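Local coordinates for protein pngf-ii (PDB 4R4X) that probably removes N-linked glycans from glycoproteins by hydrolysis, as a peptide:N-glycosidase of the PNGase F family, at residues 215-226 against 339-350. Numbering follows the deposited sequence. Where two conformers were deposited one is given.
Sequences TIILKKVKIPEI and LSGKEILIGAFI
Val221 packs tightly against both Ile344 and Ile346 of the neighbouring strand. Its CG2 methyl does the touching, 3.4 Å from Ile344 CG1 and 3.5 Å from Ile346 CG2. In Ile344, CG1 stands between the backbone N and the carbonyl carbon (chi1 68°), which brings this branch toward the partner strand. Ile344 CD1 continues to Ile223 CG1 at 3.7 Å. Leu364 of strand 358-367 covers Ile223 from the layer beyond. Strands 216-222 and 343-350 are antiparallel neighbours in the Peptide-N-glycosidase F N-terminal family region, and their antiparallel sheet runs on into strands of the C-terminal family region. The second sheet, with strands 186-196 and 358-367, packs on the face that carries Ile217, Val221 and Ile344. The other face turns to solvent at Lys220, Lys222 and Glu343. There Lys220 NZ stays 4.5 Å from Glu343 OE2, beyond a salt bridge. The base of Lys220 stays close, its CG 3.4 Å from Leu345 CD2. Past the strands, a type II turn from Leu339 to Lys342 meets residues 223-226. Ser340 OG, anti to its own N (chi1 -172°), accepts a nearly straight bond from Ile226 N (2.7 Å, 177°). Gly341 N reaches Pro224 O from above the carbonyl plane.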
loop_
_atom_site.group_PDB
_atom_site.type_symbol
_atom_site.label_atom_id
_atom_site.label_comp_id
_atom_site.label_asym_id
_atom_site.label_seq_id
_atom_site.Cartn_x
_atom_site.Cartn_y
_atom_site.Cartn_z
ATOM N N THR A 215 10.773 4.259 -21.996
ATOM C CA THR A 215 10.515 5.088 -20.814
ATOM C C THR A 215 9.119 4.892 -20.214
ATOM O O THR A 215 8.847 5.353 -19.105
ATOM C CB THR A 215 10.729 6.570 -21.131
ATOM O OG1 THR A 215 9.861 6.975 -22.192
ATOM C CG2 THR A 215 12.167 6.833 -21.511
ATOM N N ILE A 216 8.253 4.194 -20.940
ATOM C CA ILE A 216 6.880 3.906 -20.493
ATOM C C ILE A 216 6.624 2.409 -20.616
ATOM O O ILE A 216 6.841 1.834 -21.690
ATOM C CB ILE A 216 5.850 4.631 -21.364
ATOM C CG1 ILE A 216 6.145 6.137 -21.443
ATOM C CG2 ILE A 216 4.444 4.394 -20.844
ATOM C CD1 ILE A 216 5.504 6.815 -22.649
ATOM N N ILE A 217 6.222 1.784 -19.516
ATOM C CA ILE A 217 5.773 0.398 -19.527
ATOM C C ILE A 217 4.298 0.324 -19.098
ATOM O O ILE A 217 3.875 1.004 -18.143
ATOM C CB ILE A 217 6.657 -0.529 -18.654
ATOM C CG1 ILE A 217 6.699 -0.070 -17.194
ATOM C CG2 ILE A 217 8.080 -0.576 -19.213
ATOM C CD1 ILE A 217 7.600 -0.910 -16.314
ATOM N N LEU A 218 3.532 -0.537 -19.761
ATOM C CA LEU A 218 2.071 -0.548 -19.602
ATOM C C LEU A 218 1.530 -1.974 -19.657
ATOM O O LEU A 218 2.012 -2.773 -20.440
ATOM C CB LEU A 218 1.448 0.248 -20.749
ATOM C CG LEU A 218 -0.028 0.604 -20.589
ATOM C CD1 LEU A 218 -0.157 1.741 -19.605
ATOM C CD2 LEU A 218 -0.676 1.041 -21.898
ATOM N N LYS A 219 0.530 -2.287 -18.843
ATOM C CA LYS A 219 -0.172 -3.556 -18.995
ATOM C C LYS A 219 -1.634 -3.419 -18.618
ATOM O O LYS A 219 -2.059 -2.397 -18.059
ATOM C CB LYS A 219 0.491 -4.672 -18.189
ATOM C CG LYS A 219 0.467 -4.506 -16.696
ATOM C CD LYS A 219 0.668 -5.830 -15.933
ATOM C CE LYS A 219 1.868 -6.620 -16.390
ATOM N NZ LYS A 219 2.077 -7.844 -15.570
ATOM N N LYS A 220 -2.398 -4.451 -18.951
ATOM C CA LYS A 220 -3.789 -4.540 -18.533
ATOM C C LYS A 220 -3.839 -5.382 -17.269
ATOM O O LYS A 220 -3.190 -6.447 -17.190
ATOM C CB LYS A 220 -4.655 -5.191 -19.612
ATOM C CG LYS A 220 -4.862 -4.367 -20.862
ATOM C CD LYS A 220 -5.963 -4.927 -21.769
ATOM C CE LYS A 220 -5.682 -6.375 -22.158
ATOM N NZ LYS A 220 -6.319 -6.781 -23.451
ATOM N N VAL A 221 -4.559 -4.904 -16.260
ATOM C CA VAL A 221 -4.746 -5.664 -15.035
ATOM C C VAL A 221 -6.219 -5.653 -14.617
ATOM O O VAL A 221 -6.899 -4.630 -14.729
ATOM C CB VAL A 221 -3.854 -5.167 -13.863
ATOM C CG1 VAL A 221 -2.399 -5.165 -14.265
ATOM C CG2 VAL A 221 -4.240 -3.780 -13.405
ATOM N N LYS A 222 -6.707 -6.797 -14.144
ATOM C CA LYS A 222 -8.087 -6.895 -13.723
ATOM C C LYS A 222 -8.223 -6.549 -12.233
ATOM O O LYS A 222 -7.574 -7.130 -11.398
ATOM C CB LYS A 222 -8.658 -8.288 -14.031
ATOM C CG LYS A 222 -10.119 -8.438 -13.598
ATOM C CD LYS A 222 -11.002 -7.280 -14.079
ATOM C CE LYS A 222 -12.493 -7.545 -13.879
ATOM N NZ LYS A 222 -12.874 -7.490 -12.440
ATOM N N ILE A 223 -9.050 -5.559 -11.930
ATOM C CA ILE A 223 -9.301 -5.120 -10.566
ATOM C C ILE A 223 -10.654 -5.643 -10.133
ATOM O O ILE A 223 -11.649 -5.405 -10.823
ATOM C CB ILE A 223 -9.351 -3.582 -10.479
ATOM C CG1 ILE A 223 -8.098 -2.973 -11.122
ATOM C CG2 ILE A 223 -9.536 -3.118 -9.030
ATOM C CD1 ILE A 223 -6.808 -3.388 -10.442
ATOM N N PRO A 224 -10.705 -6.348 -8.985
ATOM C CA PRO A 224 -11.996 -6.849 -8.519
ATOM C C PRO A 224 -12.912 -5.715 -8.122
ATOM O O PRO A 224 -12.467 -4.549 -8.024
ATOM C CB PRO A 224 -11.621 -7.703 -7.304
ATOM C CG PRO A 224 -10.379 -7.084 -6.798
ATOM C CD PRO A 224 -9.621 -6.704 -8.047
ATOM N N GLU A 225 -14.182 -6.037 -7.890
ATOM C CA GLU A 225 -15.078 -5.065 -7.311
ATOM C C GLU A 225 -14.521 -4.684 -5.944
ATOM O O GLU A 225 -14.145 -5.545 -5.164
ATOM C CB GLU A 225 -16.494 -5.608 -7.151
ATOM C CG GLU A 225 -17.445 -4.598 -6.525
ATOM C CD GLU A 225 -18.846 -5.158 -6.281
ATOM O OE1 GLU A 225 -19.681 -4.450 -5.655
ATOM O OE2 GLU A 225 -19.104 -6.304 -6.697
ATOM N N ILE A 226 -14.444 -3.390 -5.667
ATOM C CA ILE A 226 -14.022 -2.974 -4.358
ATOM C C ILE A 226 -15.126 -2.072 -3.761
ATOM O O ILE A 226 -15.470 -1.016 -4.293
ATOM C CB ILE A 226 -12.562 -2.418 -4.355
ATOM C CG1 ILE A 226 -12.493 -0.940 -4.121
ATOM C CG2 ILE A 226 -11.798 -2.719 -5.633
ATOM C CD1 ILE A 226 -12.300 -0.614 -2.679
ATOM N N LEU A 339 -11.365 2.637 -10.424
ATOM C CA LEU A 339 -10.648 1.337 -10.438
ATOM C C LEU A 339 -11.535 0.117 -10.283
ATOM O O LEU A 339 -11.245 -0.932 -10.852
ATOM C CB LEU A 339 -9.612 1.306 -9.321
ATOM C CG LEU A 339 -8.473 2.326 -9.394
ATOM C CD1 LEU A 339 -7.820 2.436 -8.020
ATOM C CD2 LEU A 339 -7.464 1.920 -10.444
ATOM N N SER A 340 -12.603 0.243 -9.498
ATOM C CA SER A 340 -13.379 -0.912 -9.049
ATOM C C SER A 340 -13.942 -1.710 -10.227
ATOM O O SER A 340 -14.565 -1.144 -11.135
ATOM C CB SER A 340 -14.534 -0.459 -8.140
ATOM O OG SER A 340 -15.171 -1.577 -7.562
ATOM N N GLY A 341 -13.681 -3.014 -10.214
ATOM C CA GLY A 341 -14.322 -3.958 -11.128
ATOM C C GLY A 341 -13.999 -3.754 -12.601
ATOM O O GLY A 341 -14.803 -4.107 -13.452
ATOM N N LYS A 342 -12.853 -3.156 -12.902
ATOM C CA LYS A 342 -12.475 -2.851 -14.270
ATOM C C LYS A 342 -11.207 -3.568 -14.638
ATOM O O LYS A 342 -10.338 -3.807 -13.792
ATOM C CB LYS A 342 -12.185 -1.369 -14.447
ATOM C CG LYS A 342 -13.380 -0.456 -14.321
ATOM C CD LYS A 342 -13.101 0.843 -15.039
ATOM C CE LYS A 342 -14.374 1.641 -15.227
ATOM N NZ LYS A 342 -14.582 2.560 -14.092
ATOM N N GLU A 343 -11.085 -3.858 -15.925
ATOM C CA GLU A 343 -9.792 -4.194 -16.488
ATOM C C GLU A 343 -9.164 -2.854 -16.881
ATOM O O GLU A 343 -9.663 -2.144 -17.771
ATOM C CB GLU A 343 -9.933 -5.142 -17.688
ATOM C CG GLU A 343 -8.586 -5.562 -18.261
ATOM C CD GLU A 343 -8.704 -6.691 -19.284
ATOM O OE1 GLU A 343 -9.689 -6.710 -20.058
ATOM O OE2 GLU A 343 -7.801 -7.549 -19.302
ATOM N N ILE A 344 -8.099 -2.479 -16.193
ATOM C CA ILE A 344 -7.508 -1.142 -16.374
ATOM C C ILE A 344 -6.200 -1.236 -17.115
ATOM O O ILE A 344 -5.503 -2.258 -17.014
ATOM C CB ILE A 344 -7.269 -0.451 -15.021
ATOM C CG1 ILE A 344 -6.173 -1.163 -14.208
ATOM C CG2 ILE A 344 -8.570 -0.382 -14.254
ATOM C CD1 ILE A 344 -5.865 -0.547 -12.850
ATOM N N LEU A 345 -5.888 -0.198 -17.883
ATOM C CA LEU A 345 -4.551 0.003 -18.401
ATOM C C LEU A 345 -3.768 0.806 -17.355
ATOM O O LEU A 345 -4.107 1.972 -17.085
ATOM C CB LEU A 345 -4.585 0.784 -19.717
ATOM C CG LEU A 345 -5.225 0.059 -20.901
ATOM C CD1 LEU A 345 -5.555 1.041 -22.017
ATOM C CD2 LEU A 345 -4.287 -1.023 -21.421
ATOM N N ILE A 346 -2.718 0.185 -16.817
ATOM C CA ILE A 346 -1.877 0.771 -15.766
ATOM C C ILE A 346 -0.408 0.772 -16.201
ATOM O O ILE A 346 0.095 -0.206 -16.777
ATOM C CB ILE A 346 -2.075 0.081 -14.395
ATOM C CG1 ILE A 346 -1.124 0.660 -13.324
ATOM C CG2 ILE A 346 -1.863 -1.426 -14.491
ATOM C CD1 ILE A 346 -1.569 0.365 -11.909
ATOM N N GLY A 347 0.266 1.896 -15.966
ATOM C CA GLY A 347 1.631 2.059 -16.441
ATOM C C GLY A 347 2.548 2.786 -15.499
ATOM O O GLY A 347 2.134 3.353 -14.490
ATOM N N ALA A 348 3.828 2.733 -15.835
ATOM C CA ALA A 348 4.821 3.480 -15.101
ATOM C C ALA A 348 5.693 4.186 -16.122
ATOM O O ALA A 348 5.953 3.646 -17.195
ATOM C CB ALA A 348 5.634 2.546 -14.237
ATOM N N PHE A 349 6.084 5.414 -15.796
ATOM C CA PHE A 349 6.928 6.256 -16.634
ATOM C C PHE A 349 8.084 6.750 -15.791
ATOM O O PHE A 349 7.878 7.187 -14.662
ATOM C CB PHE A 349 6.122 7.458 -17.157
ATOM C CG PHE A 349 6.946 8.620 -17.655
ATOM C CD1 PHE A 349 7.632 8.560 -18.861
ATOM C CD2 PHE A 349 6.985 9.814 -16.941
ATOM C CE1 PHE A 349 8.366 9.648 -19.316
ATOM C CE2 PHE A 349 7.696 10.914 -17.401
ATOM C CZ PHE A 349 8.387 10.837 -18.589
ATOM N N ILE A 350 9.295 6.652 -16.328
ATOM C CA ILE A 350 10.434 7.418 -15.811
ATOM C C ILE A 350 11.149 8.038 -17.019
ATOM O O ILE A 350 11.754 7.332 -17.832
ATOM C CB ILE A 350 11.411 6.559 -14.982
ATOM C CG1 ILE A 350 10.693 5.921 -13.785
ATOM C CG2 ILE A 350 12.567 7.441 -14.502
ATOM C CD1 ILE A 350 11.511 4.895 -13.026
#